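Local coordinates for protection of telomeres protein 1 (Schizosaccharomyces pombe, PDB 4HJ5) that binds single-stranded telomeric DNA to protect the 3' overhang, and regulates telomerase and telomere length, at residues E85-V90 with I120-S125. The protein carries 1 engineered substitution. Residues are numbered along the deposited sequence; the frame is centred on the assembly and turned at random.
Sequences EGDYVV and IEKVDS
Two antiparallel strands of the OB-fold of this ssDNA-binding domain meet where V89 and V90 run beside E121 and K122. V90 and E121 form a hydrogen-bonded pair: V90 N reaches E121 O at 2.9 Å with a nearly straight N-H...O angle of 171°, and E121 N returns a bond to V90 O at 3.1 Å. Two pairs along, past the non-hydrogen-bonded V89-K122 pair, V123 N bonds Y88 O at 2.7 Å, the donor standing above the carbonyl plane by 42°. In the same pair a water spans the other side, accepting from Y88 N and donating to V123 O. On one face, V123 CG2, anti to its own carbonyl carbon, packs 3.6 Å from V90 CB, the two side chains crossing at about a right angle. The Y88 ring carries this face onward, CD1 lying 4.0 Å from S125 CA. K122, its chain bent at chi3 (-52°), brings NZ 3.0 Å from D87 OD2 in a salt bridge whose acceptor is less surely placed; that oxygen also takes K84 N, and NZ also bonds Y82 O. A methionine in place of K122 would probably leave the D87 carboxylate without its cationic mate and Y82 O without this donor. Strand 16-28 flanks 88-92 on the side opposite 119-123, through backbone hydrogen bonding between V89 and A21, while Y88 packs on I133 and K134 of helix 131-137.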
loop_
_atom_site.group_PDB
_atom_site.type_symbol
_atom_site.label_atom_id
_atom_site.label_comp_id
_atom_site.label_asym_id
_atom_site.label_seq_id
_atom_site.Cartn_x
_atom_site.Cartn_y
_atom_site.Cartn_z
ATOM N N GLU A 85 1.713 -2.573 10.920
ATOM C CA GLU A 85 2.979 -2.853 10.234
ATOM C C GLU A 85 3.333 -4.344 10.334
ATOM O O GLU A 85 3.375 -4.903 11.438
ATOM C CB GLU A 85 4.109 -2.010 10.848
ATOM C CG GLU A 85 3.941 -0.494 10.658
ATOM C CD GLU A 85 5.100 0.327 11.241
ATOM O OE1 GLU A 85 5.985 -0.258 11.900
ATOM O OE2 GLU A 85 5.117 1.566 11.037
ATOM N N GLY A 86 3.578 -4.982 9.191
ATOM C CA GLY A 86 3.821 -6.422 9.138
ATOM C C GLY A 86 2.619 -7.218 8.628
ATOM O O GLY A 86 2.747 -8.289 8.029
ATOM N N ASP A 87 1.432 -6.676 8.854
ATOM C CA ASP A 87 0.220 -7.258 8.295
ATOM C C ASP A 87 0.266 -7.339 6.771
ATOM O O ASP A 87 0.964 -6.555 6.100
ATOM C CB ASP A 87 -0.999 -6.448 8.722
ATOM C CG ASP A 87 -1.347 -6.663 10.161
ATOM O OD1 ASP A 87 -0.677 -7.501 10.784
ATOM O OD2 ASP A 87 -2.292 -6.015 10.663
ATOM N N TYR A 88 -0.474 -8.305 6.235
ATOM C CA TYR A 88 -0.722 -8.380 4.812
ATOM C C TYR A 88 -2.126 -7.877 4.550
ATOM O O TYR A 88 -3.073 -8.139 5.311
ATOM C CB TYR A 88 -0.591 -9.807 4.301
ATOM C CG TYR A 88 0.801 -10.372 4.432
ATOM C CD1 TYR A 88 1.189 -11.049 5.578
ATOM C CD2 TYR A 88 1.726 -10.252 3.391
ATOM C CE1 TYR A 88 2.474 -11.581 5.697
ATOM C CE2 TYR A 88 3.003 -10.774 3.501
ATOM C CZ TYR A 88 3.368 -11.434 4.653
ATOM O OH TYR A 88 4.630 -11.955 4.762
ATOM N N VAL A 89 -2.278 -7.164 3.456
ATOM C CA VAL A 89 -3.552 -6.560 3.187
ATOM C C VAL A 89 -3.953 -6.924 1.771
ATOM O O VAL A 89 -3.092 -7.183 0.917
ATOM C CB VAL A 89 -3.435 -5.035 3.365
ATOM C CG1 VAL A 89 -2.629 -4.408 2.225
ATOM C CG2 VAL A 89 -4.782 -4.423 3.471
ATOM N N VAL A 90 -5.252 -6.982 1.516
ATOM C CA VAL A 90 -5.722 -7.063 0.140
ATOM C C VAL A 90 -6.554 -5.821 -0.169
ATOM O O VAL A 90 -7.546 -5.532 0.518
ATOM C CB VAL A 90 -6.534 -8.353 -0.133
ATOM C CG1 VAL A 90 -7.756 -8.470 0.816
ATOM C CG2 VAL A 90 -6.973 -8.393 -1.561
ATOM N N ILE A 120 -10.564 -2.633 1.656
ATOM C CA ILE A 120 -9.284 -3.095 2.151
ATOM C C ILE A 120 -9.561 -4.047 3.302
ATOM O O ILE A 120 -10.434 -3.777 4.138
ATOM C CB ILE A 120 -8.392 -1.910 2.577
ATOM C CG1 ILE A 120 -7.141 -2.398 3.302
ATOM C CG2 ILE A 120 -9.174 -0.927 3.429
ATOM C CD1 ILE A 120 -6.117 -1.306 3.521
ATOM N N GLU A 121 -8.866 -5.181 3.323
ATOM C CA GLU A 121 -9.054 -6.146 4.395
ATOM C C GLU A 121 -7.752 -6.880 4.689
ATOM O O GLU A 121 -6.979 -7.168 3.785
ATOM C CB GLU A 121 -10.152 -7.148 4.031
ATOM C CG GLU A 121 -11.531 -6.521 3.818
ATOM C CD GLU A 121 -12.231 -6.125 5.118
ATOM O OE1 GLU A 121 -11.671 -6.359 6.209
ATOM O OE2 GLU A 121 -13.354 -5.587 5.044
ATOM N N LYS A 122 -7.500 -7.153 5.964
ATOM C CA LYS A 122 -6.278 -7.852 6.340
ATOM C C LYS A 122 -6.338 -9.238 5.720
ATOM O O LYS A 122 -7.415 -9.822 5.613
ATOM C CB LYS A 122 -6.144 -7.926 7.867
ATOM C CG LYS A 122 -4.911 -8.665 8.389
ATOM C CD LYS A 122 -4.819 -8.587 9.927
ATOM C CE LYS A 122 -4.918 -7.139 10.431
ATOM N NZ LYS A 122 -4.796 -6.939 11.924
ATOM N N VAL A 123 -5.200 -9.736 5.252
ATOM C CA VAL A 123 -5.119 -11.118 4.799
ATOM C C VAL A 123 -4.390 -11.954 5.851
ATOM O O VAL A 123 -3.351 -11.545 6.382
ATOM C CB VAL A 123 -4.411 -11.257 3.454
ATOM C CG1 VAL A 123 -4.290 -12.738 3.063
ATOM C CG2 VAL A 123 -5.145 -10.468 2.377
ATOM N N ASP A 124 -4.950 -13.115 6.171
ATOM C CA ASP A 124 -4.315 -13.985 7.145
ATOM C C ASP A 124 -2.910 -14.303 6.645
ATOM O O ASP A 124 -2.719 -14.672 5.488
ATOM C CB ASP A 124 -5.130 -15.262 7.351
ATOM C CG ASP A 124 -4.565 -16.139 8.449
ATOM O OD1 ASP A 124 -5.109 -16.107 9.578
ATOM O OD2 ASP A 124 -3.571 -16.847 8.189
ATOM N N SER A 125 -1.929 -14.148 7.522
ATOM C CA SER A 125 -0.533 -14.326 7.136
ATOM C C SER A 125 -0.224 -15.719 6.573
ATOM O O SER A 125 0.840 -15.930 6.008
ATOM C CB SER A 125 0.399 -14.009 8.311
ATOM O OG SER A 125 0.156 -14.856 9.422
HETATM O O HOH W 1 -1.404 -10.300 8.228
#